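Local coordinates for protein Cyclo(L-tyrosyl-L-tyrosyl) synthase (Mycobacterium tuberculosis, PDB 2X9Q) that probably joins two tyrosyl groups from tyrosyl-tRNA(Tyr) into the cyclic dipeptide cyclo(L-Tyr-L-Tyr) without ATP, a step towards mycocyclosin, at residues E79-V84 against V246-N251. Sequence-based numbering, arbitrary orientation.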
loop_
_atom_site.group_PDB
_atom_site.type_symbol
_atom_site.label_atom_id
_atom_site.label_comp_id
_atom_site.label_asym_id
_atom_site.label_seq_id
_atom_site.Cartn_x
_atom_site.Cartn_y
_atom_site.Cartn_z
ATOM N N GLU A 79 -15.652 -7.133 8.578
ATOM C CA GLU A 79 -15.253 -7.155 9.957
ATOM C C GLU A 79 -14.986 -5.698 10.493
ATOM O O GLU A 79 -15.137 -5.439 11.691
ATOM C CB GLU A 79 -13.962 -7.933 10.150
ATOM C CG GLU A 79 -14.002 -9.373 9.672
ATOM C CD GLU A 79 -14.571 -10.320 10.749
ATOM O OE1 GLU A 79 -13.973 -11.353 10.998
ATOM O OE2 GLU A 79 -15.571 -9.964 11.396
ATOM N N GLY A 80 -14.472 -4.789 9.649
ATOM C CA GLY A 80 -14.295 -3.399 10.137
ATOM C C GLY A 80 -13.299 -3.261 11.263
ATOM O O GLY A 80 -13.458 -2.369 12.156
ATOM N N ASP A 81 -12.256 -4.109 11.302
ATOM C CA ASP A 81 -11.276 -3.899 12.367
ATOM C C ASP A 81 -10.332 -2.746 12.047
ATOM O O ASP A 81 -10.085 -1.852 12.920
ATOM C CB ASP A 81 -10.414 -5.114 12.662
ATOM C CG ASP A 81 -11.257 -6.303 13.151
ATOM O OD1 ASP A 81 -11.937 -6.091 14.161
ATOM O OD2 ASP A 81 -11.256 -7.379 12.542
ATOM N N HIS A 82 -9.759 -2.793 10.822
ATOM C CA HIS A 82 -8.599 -1.925 10.542
ATOM C C HIS A 82 -8.437 -1.697 9.080
ATOM O O HIS A 82 -8.711 -2.604 8.257
ATOM C CB HIS A 82 -7.329 -2.511 11.132
ATOM C CG HIS A 82 -6.149 -1.586 10.990
ATOM N ND1 HIS A 82 -5.258 -1.679 9.932
ATOM C CD2 HIS A 82 -5.791 -0.465 11.700
ATOM C CE1 HIS A 82 -4.365 -0.692 10.029
ATOM N NE2 HIS A 82 -4.645 0.039 11.108
ATOM N N ALA A 83 -8.070 -0.473 8.711
ATOM C CA ALA A 83 -7.631 -0.202 7.333
ATOM C C ALA A 83 -6.254 0.497 7.336
ATOM O O ALA A 83 -5.972 1.409 8.155
ATOM C CB ALA A 83 -8.667 0.604 6.528
ATOM N N VAL A 84 -5.420 0.096 6.373
ATOM C CA VAL A 84 -4.282 0.942 5.940
ATOM C C VAL A 84 -4.737 1.702 4.700
ATOM O O VAL A 84 -5.176 1.101 3.731
ATOM C CB VAL A 84 -3.051 0.064 5.568
ATOM C CG1 VAL A 84 -1.867 0.967 4.963
ATOM C CG2 VAL A 84 -2.554 -0.650 6.862
ATOM N N VAL A 246 -3.580 -5.806 15.116
ATOM C CA VAL A 246 -5.009 -5.598 14.984
ATOM C C VAL A 246 -5.582 -6.985 14.536
ATOM O O VAL A 246 -4.811 -7.844 14.132
ATOM C CB VAL A 246 -5.319 -4.502 13.946
ATOM C CG1 VAL A 246 -4.868 -3.096 14.533
ATOM C CG2 VAL A 246 -4.614 -4.840 12.604
ATOM N N PRO A 247 -6.891 -7.230 14.716
ATOM C CA PRO A 247 -7.411 -8.580 14.406
ATOM C C PRO A 247 -7.364 -8.912 12.904
ATOM O O PRO A 247 -7.097 -10.072 12.517
ATOM C CB PRO A 247 -8.921 -8.509 14.891
ATOM C CG PRO A 247 -8.817 -7.507 16.085
ATOM C CD PRO A 247 -7.802 -6.458 15.616
ATOM N N SER A 248 -7.651 -7.907 12.063
ATOM C CA SER A 248 -7.613 -8.128 10.605
ATOM C C SER A 248 -7.408 -6.762 9.999
ATOM O O SER A 248 -7.549 -5.735 10.705
ATOM C CB SER A 248 -8.899 -8.723 10.109
ATOM O OG SER A 248 -10.009 -7.862 10.272
ATOM N N SER A 249 -7.075 -6.698 8.718
ATOM C CA SER A 249 -6.858 -5.355 8.190
ATOM C C SER A 249 -7.091 -5.376 6.701
ATOM O O SER A 249 -6.692 -6.362 6.032
ATOM C CB SER A 249 -5.412 -4.818 8.536
ATOM O OG SER A 249 -5.233 -3.524 7.863
ATOM N N LEU A 250 -7.693 -4.300 6.178
ATOM C CA LEU A 250 -7.892 -4.135 4.763
ATOM C C LEU A 250 -6.923 -3.070 4.226
ATOM O O LEU A 250 -7.013 -1.910 4.624
ATOM C CB LEU A 250 -9.343 -3.626 4.484
ATOM C CG LEU A 250 -9.841 -3.693 3.086
ATOM C CD1 LEU A 250 -9.945 -5.213 2.551
ATOM C CD2 LEU A 250 -11.215 -3.093 3.118
ATOM N N ASN A 251 -6.055 -3.455 3.290
ATOM C CA ASN A 251 -5.060 -2.527 2.757
ATOM C C ASN A 251 -5.642 -1.864 1.510
ATOM O O ASN A 251 -6.007 -2.551 0.524
ATOM C CB ASN A 251 -3.729 -3.285 2.517
ATOM C CG ASN A 251 -2.579 -2.284 2.276
ATOM O OD1 ASN A 251 -2.782 -1.308 1.568
ATOM N ND2 ASN A 251 -1.414 -2.546 2.810
HETATM O O HOH W 1 -11.118 -5.319 9.055
#
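Leu250 lies between His82 and Val84 in a parallel pairing and uses both of its backbone polar groups on the neighbouring strand. Leu250 N donates to His82 O (2.9 Å, 165° at the hydrogen), and Leu250 O accepts from Val84 N over 3.1 Å in a more bent bond that arrives from above the carbonyl plane. Each acceptor also takes a CA-H...O contact, His82 O from Ser249 CA and Leu250 O from Ala83 CA, both at 3.3 Å.

Before the bridged residues, side chains continue the pairing. With CG of His82 anti to its backbone N (chi1 -174°), the imidazole reaches across to Ser249, whose OG sits in the ring plane at the edge, 2.8 Å from ND1 and almost in line. NE2 is bound by Asp114 of strand 112-117, so both ring nitrogens are satisfied and the ring's rotation is fixed. Val246 crosses the His82 side chain at about a right angle, its CG2 lying 3.9 Å from CG of His82 and its CG1 beside CD2.

Just ahead of the two strands, Ser248 OG gives its proton to the anti lone pair of Asp81 OD2 (2.6 Å) and accepts one from a water that in turn takes the N-H of Asp81. Pro247 CB rests 3.5 Å from the same OD2. Farther along the strands, Asn251 CG packs against Val84 CB, while its ND2 is held by Leu236 O of helix 220-244.

This is the start of two adjacent, central parallel strands, 82-87 and 249-253, in the Rossmann-like sheet that cyclodipeptide synthases share with class I aminoacyl-tRNA synthetases.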